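Local coordinates for uncharacterized protein Sortase B (Clostridium perfringens, PDB 5YFK) that is a sortase B cysteine transpeptidase, a family whose members typically cleave a sorting signal and attach proteins to the cell wall or to one another, at residues 125-129 / 152-157. The protein carries 1 engineered substitution. Numbering follows the deposited sequence.
Sequences KHFKN and IFSVYQ
Phe127 and Val155 bring the two backbones to their closest approach, CA to CA 6.5 Å, where residues 125-128, the end of a 3-10 segment that begins earlier, lie against the strand 152-157. The evidence for the 3-10 form is two i to i+3 bonds, Lys128 N to Lys125 O, 3.0 Å, and Asn129 N to His126 O; Phe127 and Lys128 are the residues that touch the strand. Ile152, Val155 and Gln157 all direct their CB atoms at this turn; the step of three from Ile152 to Val155 reflects the classic beta bulge that Phe153 and Ser154 form opposite Val221. Phe127 and Ile152 meet at about a right angle: the methyl CD1 lies obliquely against the far part of the ring, 3.4 Å from Phe127 CE1 and almost as near CZ. Val155 fits nearer the turn's backbone. Its CG2, anti to the backbone N, packs 3.8 Å from Phe127 CB, while CG1 approaches Phe127 O at 3.5 Å, a van der Waals contact. The CB of Lys128 points neither at the strand nor from it, but the bend at chi3 (60°) brings its ammonium to Gln157, whose chain is extended beyond CG. NZ donates to Gln157 OE1 at 2.9 Å, from 43° out of the carbonyl plane and with a C=O...N angle of 109°, so the bond does not follow a lone pair. The stronger polar partner of NZ is Asp212, by a salt bridge; the same OD2 accepts from Gln157 NE2, so one carboxylate oxygen ties both side chains together. This polar end lies near the predicted active site, with the Gln157 side chain about 6 Å from that of Arg217, the predicted transition-state stabilizer. At the apolar end, Phe133 of helix 130-135 touches Ile152 and Val155, Phe132 packs edge-to-face with Phe127, and strand 216-225 pairs antiparallel with strand 146-159.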
loop_
_atom_site.group_PDB
_atom_site.type_symbol
_atom_site.label_atom_id
_atom_site.label_comp_id
_atom_site.label_asym_id
_atom_site.label_seq_id
_atom_site.Cartn_x
_atom_site.Cartn_y
_atom_site.Cartn_z
ATOM N N LYS A 125 -6.799 8.835 -3.659
ATOM C CA LYS A 125 -7.173 9.808 -4.688
ATOM C C LYS A 125 -6.822 11.253 -4.261
ATOM O O LYS A 125 -6.511 12.108 -5.113
ATOM C CB LYS A 125 -8.670 9.659 -4.968
ATOM C CG LYS A 125 -9.583 10.280 -3.916
ATOM C CD LYS A 125 -11.040 9.957 -4.200
ATOM C CE LYS A 125 -11.976 10.705 -3.261
ATOM N NZ LYS A 125 -12.277 12.060 -3.788
ATOM N N HIS A 126 -6.530 11.424 -2.978
ATOM C CA HIS A 126 -6.248 12.776 -2.469
ATOM C C HIS A 126 -4.885 13.196 -2.964
ATOM O O HIS A 126 -4.591 14.380 -3.075
ATOM C CB HIS A 126 -6.263 12.803 -0.952
ATOM C CG HIS A 126 -7.623 12.686 -0.342
ATOM N ND1 HIS A 126 -7.815 12.659 1.022
ATOM C CD2 HIS A 126 -8.863 12.719 -0.893
ATOM C CE1 HIS A 126 -9.111 12.571 1.281
ATOM N NE2 HIS A 126 -9.770 12.652 0.141
ATOM N N PHE A 127 -4.034 12.223 -3.272
ATOM C CA PHE A 127 -2.681 12.530 -3.708
ATOM C C PHE A 127 -2.627 13.153 -5.096
ATOM O O PHE A 127 -1.609 13.746 -5.469
ATOM C CB PHE A 127 -1.816 11.274 -3.614
ATOM C CG PHE A 127 -1.436 10.935 -2.214
ATOM C CD1 PHE A 127 -0.484 11.696 -1.553
ATOM C CD2 PHE A 127 -2.139 9.974 -1.500
ATOM C CE1 PHE A 127 -0.187 11.475 -0.224
ATOM C CE2 PHE A 127 -1.836 9.729 -0.167
ATOM C CZ PHE A 127 -0.827 10.446 0.459
ATOM N N LYS A 128 -3.761 13.165 -5.803
ATOM C CA LYS A 128 -3.818 13.846 -7.117
ATOM C C LYS A 128 -3.916 15.369 -7.011
ATOM O O LYS A 128 -3.713 16.096 -8.007
ATOM C CB LYS A 128 -4.993 13.325 -7.933
ATOM C CG LYS A 128 -4.801 11.901 -8.446
ATOM C CD LYS A 128 -6.144 11.225 -8.727
ATOM C CE LYS A 128 -6.957 11.963 -9.761
ATOM N NZ LYS A 128 -8.310 11.373 -9.877
ATOM N N ASN A 129 -4.130 15.836 -5.788
ATOM C CA ASN A 129 -4.141 17.270 -5.463
ATOM C C ASN A 129 -2.764 17.723 -4.992
ATOM O O ASN A 129 -2.173 17.093 -4.114
ATOM C CB ASN A 129 -5.201 17.534 -4.378
ATOM C CG ASN A 129 -5.137 18.961 -3.826
ATOM O OD1 ASN A 129 -4.236 19.313 -3.070
ATOM N ND2 ASN A 129 -6.109 19.774 -4.197
ATOM N N ILE A 152 6.622 9.318 -0.542
ATOM C CA ILE A 152 5.896 9.318 -1.818
ATOM C C ILE A 152 6.586 10.254 -2.772
ATOM O O ILE A 152 6.840 11.418 -2.416
ATOM C CB ILE A 152 4.451 9.810 -1.626
ATOM C CG1 ILE A 152 3.676 8.767 -0.821
ATOM C CG2 ILE A 152 3.795 10.046 -2.984
ATOM C CD1 ILE A 152 2.353 9.259 -0.284
ATOM N N PHE A 153 6.888 9.753 -3.962
ATOM C CA PHE A 153 7.570 10.553 -4.997
ATOM C C PHE A 153 6.776 10.601 -6.317
ATOM O O PHE A 153 7.122 11.341 -7.241
ATOM C CB PHE A 153 9.017 10.069 -5.207
ATOM C CG PHE A 153 9.140 8.704 -5.811
ATOM C CD1 PHE A 153 9.081 8.532 -7.180
ATOM C CD2 PHE A 153 9.128 7.566 -4.990
ATOM C CE1 PHE A 153 9.068 7.267 -7.736
ATOM C CE2 PHE A 153 9.240 6.305 -5.540
ATOM C CZ PHE A 153 9.273 6.158 -6.923
ATOM N N SER A 154 5.814 9.702 -6.460
ATOM C CA SER A 154 5.026 9.646 -7.711
ATOM C C SER A 154 3.555 9.455 -7.414
ATOM O O SER A 154 3.187 8.592 -6.629
ATOM C CB SER A 154 5.506 8.522 -8.617
ATOM O OG SER A 154 4.744 8.503 -9.825
ATOM N N VAL A 155 2.699 10.168 -8.139
ATOM C CA VAL A 155 1.275 9.892 -8.141
ATOM C C VAL A 155 0.758 10.035 -9.578
ATOM O O VAL A 155 1.201 10.904 -10.319
ATOM C CB VAL A 155 0.458 10.859 -7.233
ATOM C CG1 VAL A 155 0.673 12.321 -7.646
ATOM C CG2 VAL A 155 -1.018 10.527 -7.297
ATOM N N TYR A 156 -0.011 9.054 -10.018
ATOM C CA TYR A 156 -0.583 9.077 -11.366
ATOM C C TYR A 156 -1.836 8.232 -11.512
ATOM O O TYR A 156 -2.136 7.376 -10.672
ATOM C CB TYR A 156 0.479 8.701 -12.426
ATOM C CG TYR A 156 1.050 7.304 -12.323
ATOM C CD1 TYR A 156 2.160 7.037 -11.510
ATOM C CD2 TYR A 156 0.475 6.241 -13.016
ATOM C CE1 TYR A 156 2.680 5.767 -11.401
ATOM C CE2 TYR A 156 1.045 4.980 -12.993
ATOM C CZ TYR A 156 2.098 4.731 -12.134
ATOM O OH TYR A 156 2.623 3.466 -12.040
ATOM N N GLN A 157 -2.537 8.397 -12.634
ATOM C CA GLN A 157 -3.599 7.459 -12.934
ATOM C C GLN A 157 -3.553 7.087 -14.394
ATOM O O GLN A 157 -3.045 7.840 -15.242
ATOM C CB GLN A 157 -4.983 7.982 -12.521
ATOM C CG GLN A 157 -5.345 9.361 -13.017
ATOM C CD GLN A 157 -6.729 9.825 -12.544
ATOM O OE1 GLN A 157 -7.290 9.312 -11.572
ATOM N NE2 GLN A 157 -7.330 10.689 -13.320
#